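Local coordinates for conserved domain protein (Porphyromonas gingivalis, PDB 3PNN) that is probably a cytoplasmic nucleotide-sugar-handling glycosyltransferase with a Rossmann-like alpha/beta/alpha fold, inferred to take part in forming glycosidic linkages, at residues 146-151 against 261-266; 5-10 against 50-55. One frame throughout, in Å; residues are numbered along the deposited sequence.

Interaction 1. Residues 146-151 against 261-266. With GOL (glycerol), chain G.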
loop_
_atom_site.group_PDB
_atom_site.type_symbol
_atom_site.label_atom_id
_atom_site.label_comp_id
_atom_site.label_asym_id
_atom_site.label_seq_id
_atom_site.Cartn_x
_atom_site.Cartn_y
_atom_site.Cartn_z
ATOM N N GLN A 146 -0.835 -13.964 -16.213
ATOM C CA GLN A 146 -0.861 -12.592 -16.734
ATOM C C GLN A 146 -2.234 -12.013 -16.420
ATOM O O GLN A 146 -3.250 -12.610 -16.766
ATOM C CB GLN A 146 -0.648 -12.587 -18.264
ATOM C CG GLN A 146 -0.818 -11.208 -18.960
ATOM C CD GLN A 146 -1.082 -11.311 -20.484
ATOM O OE1 GLN A 146 -1.981 -12.022 -20.923
ATOM N NE2 GLN A 146 -0.294 -10.599 -21.276
ATOM N N GLY A 147 -2.277 -10.863 -15.761
ATOM C CA GLY A 147 -3.536 -10.147 -15.621
ATOM C C GLY A 147 -4.492 -10.776 -14.616
ATOM O O GLY A 147 -5.690 -10.482 -14.627
ATOM N N GLU A 148 -3.969 -11.645 -13.749
ATOM C CA GLU A 148 -4.754 -12.189 -12.629
ATOM C C GLU A 148 -4.148 -11.721 -11.305
ATOM O O GLU A 148 -3.088 -12.193 -10.895
ATOM C CB GLU A 148 -4.829 -13.725 -12.698
ATOM C CG GLU A 148 -5.358 -14.200 -14.055
ATOM C CD GLU A 148 -5.597 -15.701 -14.130
ATOM O OE1 GLU A 148 -6.097 -16.283 -13.142
ATOM O OE2 GLU A 148 -5.294 -16.288 -15.195
ATOM N N TYR A 149 -4.812 -10.760 -10.670
ATOM C CA TYR A 149 -4.277 -10.077 -9.488
ATOM C C TYR A 149 -5.230 -10.253 -8.312
ATOM O O TYR A 149 -6.245 -10.959 -8.428
ATOM C CB TYR A 149 -4.138 -8.581 -9.779
ATOM C CG TYR A 149 -3.364 -8.235 -11.044
ATOM C CD1 TYR A 149 -2.267 -8.985 -11.443
ATOM C CD2 TYR A 149 -3.721 -7.126 -11.818
ATOM C CE1 TYR A 149 -1.535 -8.650 -12.591
ATOM C CE2 TYR A 149 -2.991 -6.775 -12.967
ATOM C CZ TYR A 149 -1.903 -7.546 -13.346
ATOM O OH TYR A 149 -1.191 -7.227 -14.483
ATOM N N CYS A 150 -4.917 -9.604 -7.187
ATOM C CA CYS A 150 -5.789 -9.649 -6.017
ATOM C C CYS A 150 -5.615 -8.410 -5.136
ATOM O O CYS A 150 -4.693 -7.603 -5.319
ATOM C CB CYS A 150 -5.541 -10.923 -5.203
ATOM S SG CYS A 150 -3.866 -11.012 -4.454
HETATM N N MSE A 151 -6.527 -8.235 -4.192
HETATM C CA MSE A 151 -6.347 -7.212 -3.168
HETATM C C MSE A 151 -6.978 -7.725 -1.899
HETATM O O MSE A 151 -7.887 -8.547 -1.952
HETATM C CB MSE A 151 -6.963 -5.853 -3.548
HETATM C CG MSE A 151 -8.454 -5.820 -3.810
HETATM SE SE MSE A 151 -9.226 -3.989 -3.566
HETATM C CE MSE A 151 -9.962 -4.254 -1.769
ATOM N N ARG A 261 -8.541 -6.438 -19.274
ATOM C CA ARG A 261 -7.178 -6.986 -19.313
ATOM C C ARG A 261 -6.707 -7.578 -17.995
ATOM O O ARG A 261 -5.777 -8.381 -17.976
ATOM C CB ARG A 261 -6.160 -5.956 -19.814
ATOM C CG ARG A 261 -6.321 -5.654 -21.296
ATOM C CD ARG A 261 -5.158 -4.851 -21.846
ATOM N NE ARG A 261 -5.109 -3.495 -21.302
ATOM C CZ ARG A 261 -4.106 -2.644 -21.520
ATOM N NH1 ARG A 261 -3.071 -3.012 -22.273
ATOM N NH2 ARG A 261 -4.133 -1.427 -20.987
ATOM N N ALA A 262 -7.333 -7.178 -16.894
ATOM C CA ALA A 262 -7.010 -7.772 -15.601
ATOM C C ALA A 262 -8.270 -8.098 -14.823
ATOM O O ALA A 262 -9.321 -7.480 -15.019
ATOM C CB ALA A 262 -6.124 -6.853 -14.787
ATOM N N SER A 263 -8.159 -9.096 -13.963
ATOM C CA SER A 263 -9.205 -9.388 -13.003
ATOM C C SER A 263 -8.548 -9.366 -11.642
ATOM O O SER A 263 -7.375 -9.721 -11.504
ATOM C CB SER A 263 -9.840 -10.754 -13.277
ATOM O OG SER A 263 -8.867 -11.776 -13.210
ATOM N N VAL A 264 -9.289 -8.921 -10.637
ATOM C CA VAL A 264 -8.709 -8.747 -9.315
ATOM C C VAL A 264 -9.637 -9.447 -8.335
ATOM O O VAL A 264 -10.787 -9.044 -8.183
ATOM C CB VAL A 264 -8.589 -7.248 -8.934
ATOM C CG1 VAL A 264 -8.026 -7.099 -7.511
ATOM C CG2 VAL A 264 -7.705 -6.486 -9.954
ATOM N N GLU A 265 -9.159 -10.505 -7.690
ATOM C CA GLU A 265 -9.977 -11.159 -6.669
ATOM C C GLU A 265 -9.841 -10.403 -5.355
ATOM O O GLU A 265 -8.728 -10.084 -4.923
ATOM C CB GLU A 265 -9.585 -12.632 -6.464
ATOM C CG GLU A 265 -10.370 -13.268 -5.289
ATOM C CD GLU A 265 -10.021 -14.735 -5.011
ATOM O OE1 GLU A 265 -9.105 -15.286 -5.653
ATOM O OE2 GLU A 265 -10.679 -15.342 -4.138
ATOM N N VAL A 266 -10.970 -10.123 -4.713
ATOM C CA VAL A 266 -10.957 -9.432 -3.427
ATOM C C VAL A 266 -10.962 -10.466 -2.295
ATOM O O VAL A 266 -11.899 -11.263 -2.178
ATOM C CB VAL A 266 -12.166 -8.482 -3.267
ATOM C CG1 VAL A 266 -12.131 -7.793 -1.884
ATOM C CG2 VAL A 266 -12.176 -7.442 -4.379
HETATM C C1 GOL G . -4.347 -14.609 -19.623
HETATM O O1 GOL G . -5.194 -15.653 -20.053
HETATM C C2 GOL G . -5.186 -13.368 -19.335
HETATM O O2 GOL G . -5.606 -13.399 -17.989
HETATM C C3 GOL G . -4.343 -12.121 -19.581
HETATM O O3 GOL G . -5.150 -10.969 -19.672
#

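Interaction 2. Residues 5-10 against 50-55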
loop_
_atom_site.group_PDB
_atom_site.type_symbol
_atom_site.label_atom_id
_atom_site.label_comp_id
_atom_site.label_asym_id
_atom_site.label_seq_id
_atom_site.Cartn_x
_atom_site.Cartn_y
_atom_site.Cartn_z
ATOM N N LYS A 5 8.715 -18.330 -3.378
ATOM C CA LYS A 5 8.146 -17.555 -2.289
ATOM C C LYS A 5 7.918 -16.148 -2.832
ATOM O O LYS A 5 8.769 -15.609 -3.542
ATOM C CB LYS A 5 9.097 -17.497 -1.099
ATOM C CG LYS A 5 9.335 -18.845 -0.407
ATOM C CD LYS A 5 10.426 -18.722 0.654
ATOM C CE LYS A 5 10.441 -19.916 1.609
ATOM N NZ LYS A 5 9.615 -19.666 2.828
ATOM N N PRO A 6 6.768 -15.551 -2.505
ATOM C CA PRO A 6 6.453 -14.237 -3.080
ATOM C C PRO A 6 7.246 -13.110 -2.431
ATOM O O PRO A 6 7.785 -13.241 -1.327
ATOM C CB PRO A 6 4.949 -14.085 -2.803
ATOM C CG PRO A 6 4.725 -14.901 -1.551
ATOM C CD PRO A 6 5.762 -16.002 -1.529
ATOM N N THR A 7 7.316 -11.985 -3.137
ATOM C CA THR A 7 8.060 -10.827 -2.689
ATOM C C THR A 7 7.130 -9.831 -1.998
ATOM O O THR A 7 5.995 -9.630 -2.440
ATOM C CB THR A 7 8.723 -10.162 -3.918
ATOM O OG1 THR A 7 9.750 -11.033 -4.414
ATOM C CG2 THR A 7 9.323 -8.776 -3.579
ATOM N N LEU A 8 7.590 -9.218 -0.912
ATOM C CA LEU A 8 6.861 -8.100 -0.304
ATOM C C LEU A 8 7.492 -6.767 -0.742
ATOM O O LEU A 8 8.655 -6.500 -0.460
ATOM C CB LEU A 8 6.861 -8.208 1.231
ATOM C CG LEU A 8 6.115 -7.064 1.939
ATOM C CD1 LEU A 8 4.621 -7.145 1.637
ATOM C CD2 LEU A 8 6.334 -7.148 3.435
ATOM N N PHE A 9 6.712 -5.935 -1.421
ATOM C CA PHE A 9 7.207 -4.678 -1.981
ATOM C C PHE A 9 6.589 -3.602 -1.109
ATOM O O PHE A 9 5.365 -3.438 -1.085
ATOM C CB PHE A 9 6.738 -4.559 -3.440
ATOM C CG PHE A 9 7.343 -3.404 -4.216
ATOM C CD1 PHE A 9 8.309 -2.579 -3.663
ATOM C CD2 PHE A 9 6.944 -3.166 -5.533
ATOM C CE1 PHE A 9 8.869 -1.525 -4.397
ATOM C CE2 PHE A 9 7.502 -2.120 -6.264
ATOM C CZ PHE A 9 8.467 -1.297 -5.684
ATOM N N VAL A 10 7.432 -2.898 -0.359
ATOM C CA VAL A 10 6.955 -1.897 0.584
ATOM C C VAL A 10 7.108 -0.477 0.035
ATOM O O VAL A 10 8.216 -0.044 -0.340
ATOM C CB VAL A 10 7.693 -2.011 1.948
ATOM C CG1 VAL A 10 7.201 -0.930 2.908
ATOM C CG2 VAL A 10 7.508 -3.416 2.557
ATOM N N ARG A 50 11.234 -12.442 0.326
ATOM C CA ARG A 50 12.171 -11.321 0.286
ATOM C C ARG A 50 11.412 -10.010 0.382
ATOM O O ARG A 50 10.201 -9.956 0.088
ATOM C CB ARG A 50 12.985 -11.343 -1.018
ATOM C CG ARG A 50 12.158 -11.069 -2.264
ATOM C CD ARG A 50 12.833 -11.607 -3.524
ATOM N NE ARG A 50 13.043 -13.047 -3.429
ATOM C CZ ARG A 50 12.079 -13.962 -3.512
ATOM N NH1 ARG A 50 10.809 -13.600 -3.706
ATOM N NH2 ARG A 50 12.387 -15.250 -3.397
ATOM N N LEU A 51 12.124 -8.963 0.793
ATOM C CA LEU A 51 11.569 -7.626 0.870
ATOM C C LEU A 51 12.222 -6.712 -0.153
ATOM O O LEU A 51 13.442 -6.735 -0.351
ATOM C CB LEU A 51 11.822 -7.015 2.246
ATOM C CG LEU A 51 11.550 -7.849 3.492
ATOM C CD1 LEU A 51 11.877 -6.978 4.729
ATOM C CD2 LEU A 51 10.104 -8.325 3.514
ATOM N N VAL A 52 11.406 -5.886 -0.788
ATOM C CA VAL A 52 11.917 -4.784 -1.588
ATOM C C VAL A 52 11.293 -3.487 -1.062
ATOM O O VAL A 52 10.068 -3.410 -0.891
ATOM C CB VAL A 52 11.577 -4.966 -3.091
ATOM C CG1 VAL A 52 11.991 -3.725 -3.899
ATOM C CG2 VAL A 52 12.252 -6.227 -3.637
ATOM N N PHE A 53 12.133 -2.486 -0.785
ATOM C CA PHE A 53 11.655 -1.170 -0.370
ATOM C C PHE A 53 11.913 -0.179 -1.482
ATOM O O PHE A 53 13.040 -0.085 -1.970
ATOM C CB PHE A 53 12.404 -0.674 0.881
ATOM C CG PHE A 53 12.202 -1.554 2.092
ATOM C CD1 PHE A 53 11.120 -1.338 2.942
ATOM C CD2 PHE A 53 13.080 -2.596 2.363
ATOM C CE1 PHE A 53 10.922 -2.149 4.069
ATOM C CE2 PHE A 53 12.891 -3.423 3.484
ATOM C CZ PHE A 53 11.812 -3.196 4.335
ATOM N N VAL A 54 10.891 0.573 -1.879
ATOM C CA VAL A 54 11.169 1.750 -2.703
ATOM C C VAL A 54 11.324 2.957 -1.770
ATOM O O VAL A 54 10.434 3.251 -0.973
ATOM C CB VAL A 54 10.093 2.007 -3.782
ATOM C CG1 VAL A 54 8.698 2.082 -3.166
ATOM C CG2 VAL A 54 10.439 3.271 -4.587
ATOM N N ILE A 55 12.472 3.618 -1.856
ATOM C CA ILE A 55 12.757 4.802 -1.053
ATOM C C ILE A 55 13.281 5.893 -1.989
ATOM O O ILE A 55 13.159 5.770 -3.210
ATOM C CB ILE A 55 13.805 4.508 0.048
ATOM C CG1 ILE A 55 15.143 4.083 -0.562
ATOM C CG2 ILE A 55 13.298 3.435 1.031
ATOM C CD1 ILE A 55 16.314 4.196 0.450
HETATM O O HOH W 1 11.333 -17.521 -4.923
#

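Interaction 1. Residues 146-151 against 261-266
The phenol ring of Y149 is the flat group here: the backbone carbon C of G147 sits over the centre of one face, V264 CG2 lies at the edge near the ring plane, and the A262 methyl meets the ring obliquely, its CB 3.6 Å from Y149 CE2. With CG anti to its own carbonyl carbon (chi1 -52°), the ring folds back over G147, whose positive phi suits glycine and whose CA lies 3.7 Å from R261 O. Beyond this turn strands 148-155 and 263-268 pair in parallel, a buried contact between parts of the chain 110 residues apart, and four backbone bonds zip them together. S263 N donates to G147 O at 2.9 Å, and Y149 N reaches S263 O nearly along the C=O axis, also at 2.9 Å. E265 N approaches Y149 O from above the carbonyl plane, whereas M151 N meets E265 O within it at 3.0 Å. On the face shared with Y149, V264 CG1 packs across selenomethionine M151, 3.9 Å from its CG, and V266 lies alongside M151, pointing the same way. Glycerol, probably from the crystallisation liquor, bridges the loop ends, its O2 donating to Q146 O at 2.8 Å and its O3 weakly to R261 O. D223 grips both Y149 OH and G147 N from the start of helix 223-239, and F220 and Y224 meet the tyrosine ring edge-to-face. V264 packs on helix 249-259; on the other face C150 touches helix 129-140, where K138 forms a salt bridge with E265.

Interaction 2. Residues 5-10 against 50-55
Strands 7-11 and 50-55 are the two parallel strands of a beta-alpha-beta unit, joined through helix 35-46, at the N-terminal end of the Rossmann-like domain. Their backbones are laced by four bonds. Three are nearly straight: L8 N to R50 O, V52 N to L8 O at 2.8 Å, and V10 N to V52 O at 2.7 Å; the fourth, V54 N to V10 O, is longer at 3.1 Å and more bent. In each the donor comes in nearly along the C=O axis. At the start of the ladder the R50 side chain leaves its strand with CG in the crowded position between N and the carbonyl carbon (chi1 67°) and bends at chi3, placing the guanidinium across the loop before strand 7-11 and the first residue of that strand. A single nitrogen, NH1, then grips two acceptors close to the guanidinium plane: K5 O and T7 OG1, each 2.9 Å from R50 NH1. Two bonds from one nitrogen should fix the rotation of the group. A water accepts from both R50 NH2 and K5 N, linking the two segments a second time. T7 OG1 also bonds E116, whose carboxylate makes a long, weak ion pair with R50. On the same face F9, with CG anti to its backbone N (chi1 -171°), turns its ring edge toward V52 O and sets CE1 3.8 Å from V54 CB. On the opposite face L8 and L51 lie side by side, as do V10 and F53, with V10 CB 3.6 Å from F53 CD1. Strand 118-122 flanks strand 7-11, pairing through T7 and F9; strand 77-81 borders strand 50-55 on its other edge, and helix 60-71 packs on F53, whose ring meets F63 edge-to-face.

In the fold
Both segments of interaction 2 come earlier in the chain than those of interaction 1, and the two contacts do not touch: their centres lie 19 Å apart and their nearest atoms about 9 Å. Both are parallel strand pairs, connected through intervening strands: 7-11 pairs with 118-122, which runs antiparallel to 217-220, and that in turn pairs antiparallel with 148-155. Interaction 2 belongs to the N-terminal parallel part of the fold, where strands 77-81, 50-55, 7-11 and 118-122 pair in parallel, and interaction 1 joins strands more than a hundred residues apart in sequence. The glycerol at interaction 1 is probably a crystallisation additive.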